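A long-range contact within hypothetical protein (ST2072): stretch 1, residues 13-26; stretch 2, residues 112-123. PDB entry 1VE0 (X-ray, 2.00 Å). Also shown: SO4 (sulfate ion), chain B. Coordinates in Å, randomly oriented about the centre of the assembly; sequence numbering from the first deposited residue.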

# COMPACT_ATOMS: atom_id res chain seq x y z
N ARG A 13 -15.92 -13.37 -11.67
CA ARG A 13 -17.00 -14.34 -11.72
C ARG A 13 -17.91 -14.49 -10.52
O ARG A 13 -18.82 -15.30 -10.55
CB ARG A 13 -16.39 -15.71 -12.02
CG ARG A 13 -15.30 -15.66 -13.08
CD ARG A 13 -14.29 -16.79 -12.91
NE ARG A 13 -13.40 -16.60 -11.76
CZ ARG A 13 -12.35 -17.38 -11.50
NH1 ARG A 13 -11.59 -17.16 -10.43
NH2 ARG A 13 -12.05 -18.39 -12.32
N SER A 14 -17.67 -13.70 -9.48
CA SER A 14 -18.48 -13.83 -8.28
C SER A 14 -18.40 -12.53 -7.49
O SER A 14 -17.67 -11.62 -7.87
CB SER A 14 -17.94 -15.00 -7.45
OG SER A 14 -18.88 -15.44 -6.49
N ARG A 15 -19.15 -12.43 -6.39
CA ARG A 15 -19.09 -11.23 -5.57
C ARG A 15 -17.65 -11.11 -5.07
O ARG A 15 -17.03 -10.05 -5.18
CB ARG A 15 -20.04 -11.32 -4.38
CG ARG A 15 -20.13 -10.04 -3.61
CD ARG A 15 -20.97 -10.22 -2.37
NE ARG A 15 -21.57 -8.96 -1.94
CZ ARG A 15 -22.26 -8.82 -0.81
NH1 ARG A 15 -22.78 -7.64 -0.49
NH2 ARG A 15 -22.41 -9.85 0.00
N PHE A 16 -17.15 -12.22 -4.53
CA PHE A 16 -15.77 -12.30 -4.03
C PHE A 16 -15.02 -13.18 -5.02
O PHE A 16 -15.43 -14.31 -5.29
CB PHE A 16 -15.74 -12.93 -2.64
CG PHE A 16 -16.19 -12.00 -1.55
CD1 PHE A 16 -15.27 -11.22 -0.86
CD2 PHE A 16 -17.54 -11.86 -1.26
CE1 PHE A 16 -15.69 -10.31 0.12
CE2 PHE A 16 -17.97 -10.95 -0.29
CZ PHE A 16 -17.05 -10.18 0.39
N ASP A 17 -13.93 -12.67 -5.57
CA ASP A 17 -13.17 -13.44 -6.55
C ASP A 17 -11.71 -13.00 -6.50
O ASP A 17 -11.39 -11.90 -6.02
CB ASP A 17 -13.74 -13.18 -7.94
CG ASP A 17 -13.38 -14.26 -8.94
OD1 ASP A 17 -12.81 -15.30 -8.52
OD2 ASP A 17 -13.69 -14.07 -10.13
N SER A 18 -10.82 -13.87 -6.96
CA SER A 18 -9.40 -13.55 -6.98
C SER A 18 -8.85 -14.05 -8.31
O SER A 18 -9.05 -15.21 -8.69
CB SER A 18 -8.68 -14.20 -5.79
OG SER A 18 -9.07 -15.55 -5.61
N ILE A 19 -8.18 -13.17 -9.02
CA ILE A 19 -7.65 -13.52 -10.33
C ILE A 19 -6.18 -13.20 -10.48
O ILE A 19 -5.77 -12.07 -10.21
CB ILE A 19 -8.43 -12.76 -11.43
CG1 ILE A 19 -9.91 -13.19 -11.40
CG2 ILE A 19 -7.79 -13.02 -12.79
CD1 ILE A 19 -10.78 -12.42 -12.39
N ASP A 20 -5.41 -14.18 -10.94
CA ASP A 20 -3.98 -14.01 -11.18
C ASP A 20 -3.86 -13.25 -12.50
O ASP A 20 -4.20 -13.79 -13.56
CB ASP A 20 -3.30 -15.38 -11.29
CG ASP A 20 -1.79 -15.28 -11.39
OD1 ASP A 20 -1.28 -14.25 -11.86
OD2 ASP A 20 -1.11 -16.26 -11.00
N ILE A 21 -3.39 -12.01 -12.46
CA ILE A 21 -3.28 -11.21 -13.67
C ILE A 21 -1.84 -10.99 -14.13
O ILE A 21 -1.58 -10.14 -14.97
CB ILE A 21 -3.96 -9.82 -13.49
CG1 ILE A 21 -3.37 -9.09 -12.28
CG2 ILE A 21 -5.46 -10.01 -13.29
CD1 ILE A 21 -3.86 -7.65 -12.12
N THR A 22 -0.92 -11.77 -13.58
CA THR A 22 0.50 -11.63 -13.91
C THR A 22 0.80 -11.64 -15.42
O THR A 22 1.55 -10.79 -15.91
CB THR A 22 1.32 -12.75 -13.27
OG1 THR A 22 0.93 -12.91 -11.90
CG2 THR A 22 2.80 -12.42 -13.33
N GLU A 23 0.24 -12.60 -16.15
CA GLU A 23 0.52 -12.68 -17.58
C GLU A 23 0.09 -11.41 -18.33
O GLU A 23 0.83 -10.92 -19.20
CB GLU A 23 -0.17 -13.90 -18.20
CG GLU A 23 0.19 -15.22 -17.51
CD GLU A 23 1.69 -15.51 -17.54
OE1 GLU A 23 2.16 -16.33 -16.72
OE2 GLU A 23 2.39 -14.92 -18.40
N GLN A 24 -1.09 -10.89 -18.01
CA GLN A 24 -1.57 -9.68 -18.67
C GLN A 24 -0.68 -8.50 -18.33
O GLN A 24 -0.46 -7.62 -19.16
CB GLN A 24 -3.02 -9.36 -18.27
CG GLN A 24 -4.04 -10.44 -18.62
CD GLN A 24 -4.30 -11.40 -17.47
OE1 GLN A 24 -3.38 -12.02 -16.92
NE2 GLN A 24 -5.57 -11.52 -17.09
N VAL A 25 -0.17 -8.46 -17.10
CA VAL A 25 0.71 -7.36 -16.74
C VAL A 25 2.06 -7.49 -17.47
O VAL A 25 2.63 -6.48 -17.88
CB VAL A 25 0.98 -7.28 -15.21
CG1 VAL A 25 1.99 -6.18 -14.92
CG2 VAL A 25 -0.32 -6.95 -14.47
N SER A 26 2.56 -8.71 -17.66
CA SER A 26 3.84 -8.86 -18.35
C SER A 26 3.73 -8.35 -19.79
O SER A 26 4.69 -7.83 -20.34
CB SER A 26 4.34 -10.32 -18.32
OG SER A 26 3.43 -11.20 -18.93
S SO4 B . -15.95 1.05 -8.64
O1 SO4 B . -15.82 1.11 -10.11
O2 SO4 B . -15.13 -0.04 -8.11
O3 SO4 B . -17.37 0.80 -8.31
O4 SO4 B . -15.51 2.33 -8.04
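Stretch 2 112-123: QRIILLEFDGPR

The apolar centre of this contact is Ile114, the residue of stretch 2 most covered by stretch 1. Its CB points toward stretch 1, with chi1 m and chi2 t. CG2 lies 3.6 Å from Ile21 CG1, and CD1 lies 3.6 Å from Val25 CG1, one turn along the helix that begins at Thr22. Branched aliphatic side chains suit this buried place, filling the space between helix and strand, whose axes approach to 8.1 Å at a crossing angle of 110°. Ile21 CG2 extends the patch to Leu116 CB at 4.3 Å.

Behind this cluster the backbones are joined as a sheet. Residues 113-118 form an extended strand running antiparallel to 17-20, with axes 4.6 Å apart and crossing at 157°. Asp17 pairs with Glu118 and Ile19 with Leu116 through hydrogen bonds in both directions: Glu118 N to Asp17 O is 2.8 Å, Asp17 N to Glu118 O 3.1 Å, Leu116 N to Ile19 O 2.8 Å and Ile19 N to Leu116 O 3.0 Å. Ser18 and Leu117, on the other face from these pairs, meet through Ser18 CB and Leu117 CD2 at 3.7 Å. Beyond the strands, Phe16 CE1 reaches the edge of the Phe119 ring, 3.7 Å from CD2. Gly121 N then donates to Arg15 O at 2.9 Å; an ideal CB on this glycine would clash with Ser14 O. The cis peptide before Pro122 follows.

At the opposite end, Ile21 N bonds Ile114 O at 2.9 Å, while Thr22 OG1, at the helix start, accepts from Ile114 N at 2.9 Å. Arg113 forms the charged edge: its long side chain carries NE to Asp20 OD2 at 2.8 Å, a salt bridge, and NH1 to Glu23 OE1 at 3.3 Å, a salt bridge with a weak hydrogen bond.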

# COMPACT_ATOMS: atom_id res chain seq x y z
N GLN A 112 5.82 -14.95 -6.07
CA GLN A 112 5.02 -13.75 -6.34
C GLN A 112 4.24 -13.72 -7.64
O GLN A 112 4.78 -13.97 -8.72
CB GLN A 112 5.88 -12.48 -6.30
CG GLN A 112 6.37 -12.06 -4.95
CD GLN A 112 7.07 -10.73 -5.02
OE1 GLN A 112 7.90 -10.50 -5.91
NE2 GLN A 112 6.75 -9.83 -4.09
N ARG A 113 2.97 -13.37 -7.51
CA ARG A 113 2.09 -13.23 -8.65
C ARG A 113 1.31 -11.94 -8.39
O ARG A 113 1.17 -11.51 -7.25
CB ARG A 113 1.13 -14.42 -8.74
CG ARG A 113 1.83 -15.79 -8.88
CD ARG A 113 2.59 -15.92 -10.19
NE ARG A 113 1.68 -16.04 -11.33
CZ ARG A 113 2.08 -16.22 -12.59
NH1 ARG A 113 1.19 -16.32 -13.56
NH2 ARG A 113 3.38 -16.32 -12.88
N ILE A 114 0.84 -11.31 -9.45
CA ILE A 114 0.07 -10.08 -9.33
C ILE A 114 -1.37 -10.57 -9.28
O ILE A 114 -1.83 -11.24 -10.19
CB ILE A 114 0.32 -9.18 -10.54
CG1 ILE A 114 1.83 -8.88 -10.62
CG2 ILE A 114 -0.50 -7.88 -10.40
CD1 ILE A 114 2.24 -8.09 -11.84
N ILE A 115 -2.07 -10.23 -8.20
CA ILE A 115 -3.44 -10.70 -8.03
C ILE A 115 -4.49 -9.61 -7.88
O ILE A 115 -4.29 -8.65 -7.13
CB ILE A 115 -3.50 -11.61 -6.78
CG1 ILE A 115 -2.59 -12.82 -6.98
CG2 ILE A 115 -4.94 -12.03 -6.50
CD1 ILE A 115 -2.21 -13.53 -5.70
N LEU A 116 -5.61 -9.75 -8.59
CA LEU A 116 -6.71 -8.79 -8.44
C LEU A 116 -7.71 -9.42 -7.46
O LEU A 116 -8.11 -10.56 -7.64
CB LEU A 116 -7.41 -8.51 -9.77
CG LEU A 116 -8.78 -7.82 -9.69
CD1 LEU A 116 -8.65 -6.43 -9.10
CD2 LEU A 116 -9.39 -7.74 -11.07
N LEU A 117 -8.08 -8.69 -6.41
CA LEU A 117 -9.04 -9.18 -5.43
C LEU A 117 -10.33 -8.40 -5.63
O LEU A 117 -10.33 -7.17 -5.62
CB LEU A 117 -8.52 -8.99 -3.99
CG LEU A 117 -7.29 -9.82 -3.55
CD1 LEU A 117 -6.99 -9.52 -2.07
CD2 LEU A 117 -7.56 -11.32 -3.72
N GLU A 118 -11.42 -9.13 -5.84
CA GLU A 118 -12.74 -8.57 -6.10
C GLU A 118 -13.62 -8.77 -4.88
O GLU A 118 -13.67 -9.86 -4.31
CB GLU A 118 -13.33 -9.29 -7.32
CG GLU A 118 -14.80 -9.04 -7.63
CD GLU A 118 -15.08 -7.62 -8.06
OE1 GLU A 118 -15.17 -6.74 -7.17
OE2 GLU A 118 -15.19 -7.38 -9.29
N PHE A 119 -14.32 -7.71 -4.46
CA PHE A 119 -15.19 -7.79 -3.30
C PHE A 119 -16.61 -7.33 -3.64
O PHE A 119 -17.47 -7.34 -2.77
CB PHE A 119 -14.65 -6.92 -2.16
CG PHE A 119 -13.20 -7.17 -1.85
CD1 PHE A 119 -12.22 -6.26 -2.23
CD2 PHE A 119 -12.81 -8.35 -1.22
CE1 PHE A 119 -10.87 -6.52 -1.98
CE2 PHE A 119 -11.46 -8.62 -0.97
CZ PHE A 119 -10.50 -7.70 -1.35
N ASP A 120 -16.83 -6.93 -4.89
CA ASP A 120 -18.15 -6.46 -5.32
C ASP A 120 -18.47 -6.91 -6.75
O ASP A 120 -19.00 -6.14 -7.55
CB ASP A 120 -18.21 -4.92 -5.26
CG ASP A 120 -19.63 -4.38 -5.40
OD1 ASP A 120 -19.80 -3.23 -5.85
OD2 ASP A 120 -20.58 -5.10 -5.04
N GLY A 121 -18.14 -8.16 -7.06
CA GLY A 121 -18.40 -8.69 -8.39
C GLY A 121 -19.81 -9.28 -8.51
O GLY A 121 -20.60 -9.17 -7.58
N PRO A 122 -20.16 -9.89 -9.65
CA PRO A 122 -19.33 -10.06 -10.85
C PRO A 122 -19.28 -8.77 -11.66
O PRO A 122 -20.28 -8.07 -11.78
CB PRO A 122 -20.02 -11.19 -11.59
CG PRO A 122 -21.47 -10.98 -11.24
CD PRO A 122 -21.41 -10.67 -9.76
N ARG A 123 -18.11 -8.45 -12.20
CA ARG A 123 -17.94 -7.24 -12.99
C ARG A 123 -16.75 -7.32 -13.94
O ARG A 123 -15.87 -8.16 -13.78
CB ARG A 123 -17.70 -6.04 -12.06
CG ARG A 123 -18.95 -5.34 -11.57
CD ARG A 123 -18.66 -3.87 -11.38
NE ARG A 123 -18.57 -3.49 -9.98
CZ ARG A 123 -18.22 -2.27 -9.56
NH1 ARG A 123 -18.18 -1.99 -8.27
NH2 ARG A 123 -17.91 -1.35 -10.45